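Local coordinates for pyruvate kinase (PDB 4DRS), which probably catalyses the last step of glycolysis, transferring phosphate from phosphoenolpyruvate to ADP to give pyruvate and ATP, at residues N76-D81 with E114-M119. Numbering follows the deposited sequence.
With ACT (acetate ion), chain H; ACT (acetate ion), chain G.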
loop_
_atom_site.group_PDB
_atom_site.type_symbol
_atom_site.label_atom_id
_atom_site.label_comp_id
_atom_site.label_asym_id
_atom_site.label_seq_id
_atom_site.Cartn_x
_atom_site.Cartn_y
_atom_site.Cartn_z
ATOM N N ASN A 76 8.915 40.583 20.906
ATOM C CA ASN A 76 9.868 40.943 19.870
ATOM C C ASN A 76 10.860 41.979 20.388
ATOM O O ASN A 76 10.527 43.155 20.517
ATOM C CB ASN A 76 9.134 41.475 18.637
ATOM C CG ASN A 76 10.042 41.604 17.428
ATOM O OD1 ASN A 76 11.267 41.542 17.545
ATOM N ND2 ASN A 76 9.441 41.791 16.258
ATOM N N PHE A 77 12.082 41.542 20.675
ATOM C CA PHE A 77 13.100 42.441 21.233
ATOM C C PHE A 77 13.775 43.337 20.185
ATOM O O PHE A 77 14.772 44.000 20.468
ATOM C CB PHE A 77 14.112 41.668 22.090
ATOM C CG PHE A 77 13.723 41.566 23.550
ATOM C CD1 PHE A 77 14.603 41.979 24.545
ATOM C CD2 PHE A 77 12.474 41.069 23.929
ATOM C CE1 PHE A 77 14.252 41.892 25.888
ATOM C CE2 PHE A 77 12.115 40.987 25.269
ATOM C CZ PHE A 77 13.005 41.395 26.250
ATOM N N SER A 78 13.211 43.362 18.981
ATOM C CA SER A 78 13.540 44.393 18.002
ATOM C C SER A 78 12.880 45.718 18.393
ATOM O O SER A 78 13.286 46.782 17.923
ATOM C CB SER A 78 13.088 43.980 16.601
ATOM O OG SER A 78 13.934 42.981 16.065
ATOM N N HIS A 79 11.867 45.640 19.257
ATOM C CA HIS A 79 11.085 46.809 19.665
ATOM C C HIS A 79 11.026 46.948 21.157
ATOM O O HIS A 79 11.335 46.007 21.888
ATOM C CB HIS A 79 9.673 46.736 19.088
ATOM C CG HIS A 79 9.635 46.498 17.595
ATOM N ND1 HIS A 79 10.161 47.364 16.709
ATOM C CD2 HIS A 79 9.115 45.440 16.850
ATOM C CE1 HIS A 79 9.988 46.887 15.462
ATOM N NE2 HIS A 79 9.347 45.711 15.550
ATOM N N GLY A 80 10.636 48.135 21.618
ATOM C CA GLY A 80 10.485 48.425 23.046
ATOM C C GLY A 80 11.795 48.598 23.794
ATOM O O GLY A 80 12.879 48.494 23.213
ATOM N N ASP A 81 11.686 48.872 25.092
ATOM C CA ASP A 81 12.845 48.993 25.975
ATOM C C ASP A 81 12.698 48.048 27.166
ATOM O O ASP A 81 11.724 47.296 27.246
ATOM C CB ASP A 81 13.025 50.442 26.448
ATOM C CG ASP A 81 11.858 50.939 27.289
ATOM O OD1 ASP A 81 10.720 50.985 26.773
ATOM O OD2 ASP A 81 12.088 51.299 28.465
ATOM N N GLU A 114 20.294 42.878 12.746
ATOM C CA GLU A 114 19.488 43.732 11.878
ATOM C C GLU A 114 20.063 45.139 11.748
ATOM O O GLU A 114 20.776 45.614 12.630
ATOM C CB GLU A 114 18.027 43.778 12.352
ATOM C CG GLU A 114 17.810 44.357 13.742
ATOM C CD GLU A 114 16.339 44.527 14.096
ATOM O OE1 GLU A 114 15.531 43.604 13.848
ATOM O OE2 GLU A 114 15.987 45.594 14.640
ATOM N N ILE A 115 19.756 45.787 10.629
ATOM C CA ILE A 115 20.136 47.176 10.395
ATOM C C ILE A 115 18.872 48.029 10.385
ATOM O O ILE A 115 17.924 47.740 9.649
ATOM C CB ILE A 115 20.891 47.355 9.056
ATOM C CG1 ILE A 115 22.063 46.371 8.953
ATOM C CG2 ILE A 115 21.382 48.790 8.907
ATOM C CD1 ILE A 115 22.519 46.099 7.533
ATOM N N ARG A 116 18.858 49.071 11.209
ATOM C CA ARG A 116 17.713 49.976 11.255
ATOM C C ARG A 116 18.115 51.430 11.022
ATOM O O ARG A 116 19.273 51.807 11.231
ATOM C CB ARG A 116 16.936 49.817 12.571
ATOM C CG ARG A 116 16.159 48.511 12.671
ATOM C CD ARG A 116 14.997 48.609 13.649
ATOM N NE ARG A 116 14.259 47.348 13.764
ATOM C CZ ARG A 116 13.277 46.959 12.951
ATOM N NH1 ARG A 116 12.891 47.723 11.937
ATOM N NH2 ARG A 116 12.677 45.793 13.151
ATOM N N THR A 117 17.153 52.230 10.568
ATOM C CA THR A 117 17.359 53.668 10.392
ATOM C C THR A 117 17.158 54.399 11.722
ATOM O O THR A 117 16.646 53.820 12.682
ATOM C CB THR A 117 16.430 54.259 9.308
ATOM O OG1 THR A 117 15.069 53.908 9.589
ATOM C CG2 THR A 117 16.805 53.733 7.934
ATOM N N GLY A 118 17.574 55.662 11.774
ATOM C CA GLY A 118 17.471 56.461 12.993
ATOM C C GLY A 118 16.158 57.207 13.127
ATOM O O GLY A 118 15.196 56.930 12.405
ATOM N N MET A 119 16.125 58.152 14.062
ATOM C CA MET A 119 14.946 58.983 14.296
ATOM C C MET A 119 14.865 60.101 13.260
ATOM O O MET A 119 15.892 60.627 12.824
ATOM C CB MET A 119 14.973 59.571 15.711
ATOM C CG MET A 119 14.999 58.533 16.826
ATOM S SD MET A 119 13.462 57.597 16.984
ATOM C CE MET A 119 12.446 58.761 17.893
HETATM C C ACT H . 10.123 50.438 18.710
HETATM O O ACT H . 11.356 50.255 18.807
HETATM O OXT ACT H . 9.516 50.304 17.625
HETATM C CH3 ACT H . 9.350 50.830 19.935
HETATM C C ACT G . 6.105 41.893 15.038
HETATM O O ACT G . 7.113 41.293 14.612
HETATM O OXT ACT G . 4.981 41.704 14.538
HETATM C CH3 ACT G . 6.227 42.864 16.180
#
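Ser78 and Glu114 make the one hydrogen bond between the two loops: Ser78 OG donates to Glu114 OE1 at 2.8 Å, meeting the oxygen from above the carboxylate plane, 44° out of it. A small hydroxyl suits the place, since it can bond the acid while its own CB lies beside Arg116. Glu114 reaches the serine with CG set between its backbone N and carbonyl carbon (chi1 62°) and the chain extended beyond. Its other oxygen serves the neighbouring arginine, in a salt bridge of 2.6 Å from Arg116 NE to Glu114 OE2 whose hydrogen bond is bent and weak. One carboxylate thus ties Ser78 to Arg116 and probably offsets part of the charge of Arg116.

Arg116, long enough to span the gap, brings the end of its guanidinium to the turn. Ser78 CB sits at the edge of that group, 3.9 Å from Arg116 NH2, while His79 CE1 lies over one face, 3.7 Å from the same nitrogen. The imidazole and guanidinium planes are tilted 40° apart, so the two do not stack flat. A flat imidazole suits this place, with CE1 over the guanidinium and ND1 turned to a polar partner. Arg116 NH1 is bonded to the carbonyl of Arg198, which helps fix the group. Ser78 N donates to Asn76 OD1 at 3.0 Å, an Asx turn; with the bond from His79 N to Asn76 O it holds the type I turn Asn76-His79.

Asn76 ND2 and His79 ND1 each give a weak hydrogen bond to a separate acetate, probably from the crystallisation liquor. Asn76, His79 and Arg116 bind ADP in another structure of this protein; here ADP is absent. The contact lines the nucleotide site in the cleft between TIM barrel and small beta domain, as in pyruvate kinases.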